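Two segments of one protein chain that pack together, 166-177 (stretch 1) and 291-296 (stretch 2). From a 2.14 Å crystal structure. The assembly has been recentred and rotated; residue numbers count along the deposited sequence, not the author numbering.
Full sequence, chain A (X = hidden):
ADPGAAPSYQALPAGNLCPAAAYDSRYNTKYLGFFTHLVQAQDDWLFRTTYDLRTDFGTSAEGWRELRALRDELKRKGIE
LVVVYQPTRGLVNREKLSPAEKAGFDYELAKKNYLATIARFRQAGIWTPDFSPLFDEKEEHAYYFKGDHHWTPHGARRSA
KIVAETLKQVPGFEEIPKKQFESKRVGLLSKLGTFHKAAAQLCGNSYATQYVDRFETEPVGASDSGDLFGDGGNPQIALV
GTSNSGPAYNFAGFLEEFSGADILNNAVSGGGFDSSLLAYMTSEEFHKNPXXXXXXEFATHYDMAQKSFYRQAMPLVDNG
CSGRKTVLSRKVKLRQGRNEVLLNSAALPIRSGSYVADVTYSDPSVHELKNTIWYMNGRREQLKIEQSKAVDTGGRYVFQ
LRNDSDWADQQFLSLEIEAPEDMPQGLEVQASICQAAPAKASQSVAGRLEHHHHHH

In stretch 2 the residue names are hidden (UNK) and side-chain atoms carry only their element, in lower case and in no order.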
# COMPACT_ATOMS: atom_id res chain seq x y z
N THR A 166 -7.52 18.31 2.32
CA THR A 166 -8.37 17.47 1.44
C THR A 166 -9.50 16.72 2.19
O THR A 166 -10.64 16.68 1.72
CB THR A 166 -7.54 16.47 0.60
OG1 THR A 166 -6.78 17.19 -0.37
CG2 THR A 166 -8.43 15.48 -0.13
N LEU A 167 -9.18 16.15 3.36
CA LEU A 167 -10.17 15.41 4.14
C LEU A 167 -11.40 16.27 4.44
O LEU A 167 -12.53 15.80 4.36
CB LEU A 167 -9.58 14.92 5.46
CG LEU A 167 -8.45 13.92 5.38
CD1 LEU A 167 -8.01 13.52 6.79
CD2 LEU A 167 -8.90 12.69 4.58
N LYS A 168 -11.15 17.53 4.77
CA LYS A 168 -12.26 18.44 5.05
C LYS A 168 -13.21 18.64 3.87
O LYS A 168 -14.36 19.01 4.08
CB LYS A 168 -11.73 19.79 5.57
CG LYS A 168 -11.14 19.68 6.99
CD LYS A 168 -10.45 20.97 7.39
CE LYS A 168 -9.84 20.88 8.79
NZ LYS A 168 -8.94 22.05 9.06
N GLN A 169 -12.76 18.38 2.65
CA GLN A 169 -13.61 18.53 1.45
C GLN A 169 -14.46 17.29 1.18
O GLN A 169 -15.40 17.32 0.37
CB GLN A 169 -12.77 18.80 0.20
CG GLN A 169 -11.95 20.10 0.20
CD GLN A 169 -10.86 20.10 -0.85
OE1 GLN A 169 -10.74 19.16 -1.65
NE2 GLN A 169 -10.04 21.14 -0.86
N VAL A 170 -14.11 16.18 1.82
CA VAL A 170 -14.73 14.90 1.49
C VAL A 170 -16.18 14.83 1.96
O VAL A 170 -16.47 15.11 3.12
CB VAL A 170 -13.90 13.71 2.06
CG1 VAL A 170 -14.53 12.39 1.70
CG2 VAL A 170 -12.49 13.76 1.52
N PRO A 171 -17.11 14.46 1.06
CA PRO A 171 -18.53 14.39 1.41
C PRO A 171 -18.76 13.53 2.66
O PRO A 171 -18.25 12.41 2.74
CB PRO A 171 -19.17 13.75 0.18
CG PRO A 171 -18.26 14.11 -0.95
CD PRO A 171 -16.87 14.10 -0.36
N GLY A 172 -19.49 14.06 3.64
CA GLY A 172 -19.68 13.37 4.90
C GLY A 172 -18.73 13.74 6.03
O GLY A 172 -19.01 13.40 7.19
N PHE A 173 -17.63 14.43 5.72
CA PHE A 173 -16.62 14.77 6.74
C PHE A 173 -17.21 15.53 7.93
O PHE A 173 -16.72 15.41 9.05
CB PHE A 173 -15.45 15.58 6.14
CG PHE A 173 -14.34 15.86 7.14
CD1 PHE A 173 -13.28 14.97 7.29
CD2 PHE A 173 -14.34 17.02 7.91
CE1 PHE A 173 -12.26 15.21 8.20
CE2 PHE A 173 -13.34 17.27 8.84
CZ PHE A 173 -12.28 16.37 8.97
N GLU A 174 -18.28 16.29 7.69
CA GLU A 174 -18.83 17.13 8.76
C GLU A 174 -19.51 16.32 9.85
O GLU A 174 -19.56 16.73 11.01
CB GLU A 174 -19.76 18.19 8.18
CG GLU A 174 -19.92 19.41 9.07
CD GLU A 174 -18.66 20.28 9.13
OE1 GLU A 174 -17.67 19.95 8.45
OE2 GLU A 174 -18.68 21.29 9.86
N GLU A 175 -20.01 15.14 9.49
CA GLU A 175 -20.72 14.28 10.45
C GLU A 175 -19.76 13.43 11.27
O GLU A 175 -20.12 12.88 12.31
CB GLU A 175 -21.72 13.38 9.72
CG GLU A 175 -23.04 14.05 9.38
CD GLU A 175 -22.88 15.31 8.54
OE1 GLU A 175 -22.06 15.30 7.59
OE2 GLU A 175 -23.56 16.32 8.84
N ILE A 176 -18.53 13.31 10.78
CA ILE A 176 -17.51 12.55 11.50
C ILE A 176 -17.30 13.18 12.88
O ILE A 176 -17.29 14.40 13.00
CB ILE A 176 -16.21 12.49 10.65
CG1 ILE A 176 -16.48 11.66 9.39
CG2 ILE A 176 -15.04 11.92 11.45
CD1 ILE A 176 -15.30 11.52 8.45
N PRO A 177 -17.19 12.35 13.93
CA PRO A 177 -16.92 12.85 15.29
C PRO A 177 -15.67 13.71 15.31
O PRO A 177 -14.66 13.33 14.72
CB PRO A 177 -16.64 11.57 16.09
CG PRO A 177 -17.22 10.47 15.33
CD PRO A 177 -17.27 10.88 13.88
N UNK A 291 -15.26 2.30 7.12
CA UNK A 291 -14.98 3.72 7.31
C UNK A 291 -15.73 4.54 6.28
O UNK A 291 -16.04 4.02 5.22
c UNK A 291 -14.17 1.60 6.43
c UNK A 291 -13.26 2.73 5.98
c UNK A 291 -13.49 3.81 7.02
N UNK A 292 -16.02 5.80 6.60
CA UNK A 292 -16.56 6.75 5.62
C UNK A 292 -15.44 7.16 4.67
O UNK A 292 -15.67 7.43 3.49
c UNK A 292 -17.07 7.99 6.35
c UNK A 292 -18.13 7.71 7.39
c UNK A 292 -19.47 7.41 6.74
n UNK A 292 -20.32 5.79 8.44
c UNK A 292 -20.54 7.11 7.78
N UNK A 293 -14.22 7.21 5.19
CA UNK A 293 -13.06 7.65 4.43
C UNK A 293 -11.89 6.67 4.60
O UNK A 293 -11.57 6.24 5.72
c UNK A 293 -13.78 10.07 4.77
c UNK A 293 -13.39 11.49 5.11
c UNK A 293 -11.44 9.56 3.95
c UNK A 293 -12.61 9.08 4.83
N UNK A 294 -11.28 6.30 3.49
CA UNK A 294 -10.13 5.42 3.48
C UNK A 294 -8.96 6.18 2.87
O UNK A 294 -9.02 6.60 1.71
c UNK A 294 -9.30 3.13 2.47
c UNK A 294 -8.85 2.57 3.81
c UNK A 294 -9.77 2.00 1.56
c UNK A 294 -10.42 4.16 2.65
N UNK A 295 -7.91 6.37 3.65
CA UNK A 295 -6.70 7.03 3.16
C UNK A 295 -5.64 5.99 2.79
O UNK A 295 -5.31 5.11 3.57
c UNK A 295 -6.12 7.97 4.23
c UNK A 295 -4.89 8.70 3.71
c UNK A 295 -7.17 8.98 4.70
c UNK A 295 -6.72 9.73 5.93
N UNK A 296 -5.07 6.12 1.59
CA UNK A 296 -4.16 5.11 1.08
C UNK A 296 -2.85 5.74 0.67
O UNK A 296 -2.79 6.52 -0.27
c UNK A 296 -3.25 0.78 -3.24
n UNK A 296 -2.48 1.62 -1.01
c UNK A 296 -5.23 2.78 -2.94
c UNK A 296 -4.03 3.24 -0.69
c UNK A 296 -4.82 4.38 -0.10
c UNK A 296 -2.92 2.62 -0.16
c UNK A 296 -4.28 2.60 -1.94
c UNK A 296 -4.21 0.98 -4.20
c UNK A 296 -3.29 1.59 -2.11
c UNK A 296 -5.19 1.96 -4.06

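Position 291 carries three side-chain carbons that close a ring onto its own backbone nitrogen and touch nothing on stretch 1, a pattern unique to proline. The ring of Pro291 is out of reach of stretch 1. With its phi held near -70° by the ring, it suits the irregular backbone that precedes the strand.

Position 292 has four carbons in an unbranched row ending in a nitrogen; its CA-to-CB bond points toward stretch 1, and CB lies near Ile176. This is lysine. Lys292 CB is 4.5 Å from Ile176 CD1, but the chain then bends, with chi1 and chi2 both m, and its end leads away. Lys292 thus offers aliphatic carbon near the contact while its NZ is hydrogen-bonded elsewhere in the structure.

Position 293 shows four carbons, forked at the first, with one arm two carbons long. Its CA-to-CB bond points toward stretch 1; the longer arm lies near Val170, Phe173 and Ile176, the short arm near Leu167. The fork identifies isoleucine. Ile293 CD1 lies 3.7 Å from Val170 CG1, 3.8 Å from Ile176 CD1 and 4.1 Å from Phe173 CD1, the last at the edge of the ring, and Ile293 CG2 is 4.1 Å from Leu167 CD2. A branched, wholly apolar side chain suits this buried place, because its two arms reach different neighbours, and branching at CB is well tolerated in a strand.

Position 294 also has four carbons, but they fork at the second, and in the alternation of an extended strand its CA-to-CB bond points away from stretch 1, which it does not touch. It is leucine. Leu294 is nevertheless buried, as befits an apolar side chain.

Position 295 repeats the pattern of four carbons forked at the first, with one two-carbon arm. Its CA-to-CB bond points toward stretch 1, and the long arm meets Leu167. It is again isoleucine, with Ile295 CD1 3.9 Å from Leu167 CD2; an apolar, CB-branched side chain suits this buried strand position.

Position 296 has one carbon leading to fused five- and six-membered rings holding eight carbons and one nitrogen, out of reach of stretch 1; only tryptophan provides them. The large, mostly apolar indole of Trp296 suits a buried site, and its one polar atom, NE1, is hydrogen-bonded elsewhere in the structure.

The contact is small, burying 285 Å² summed over both sides, and apolar, with no hydrogen bond across it. Stretch 1 leaves its helix and enters a type II turn from Val170 to Phe173, closed by Phe173 N to Val170 O at 2.9 Å; Gly172 permits the turn's positive phi. Leu167 from the helix, Val170 and Phe173 from the turn, and Ile176 beyond it all contact Ile293, while Leu167 also reaches Ile295, so packing of apolar carbons, aliphatic apart from the Phe173 ring edge, joins the segments.

Stretch 2 (291-296) PKILIW
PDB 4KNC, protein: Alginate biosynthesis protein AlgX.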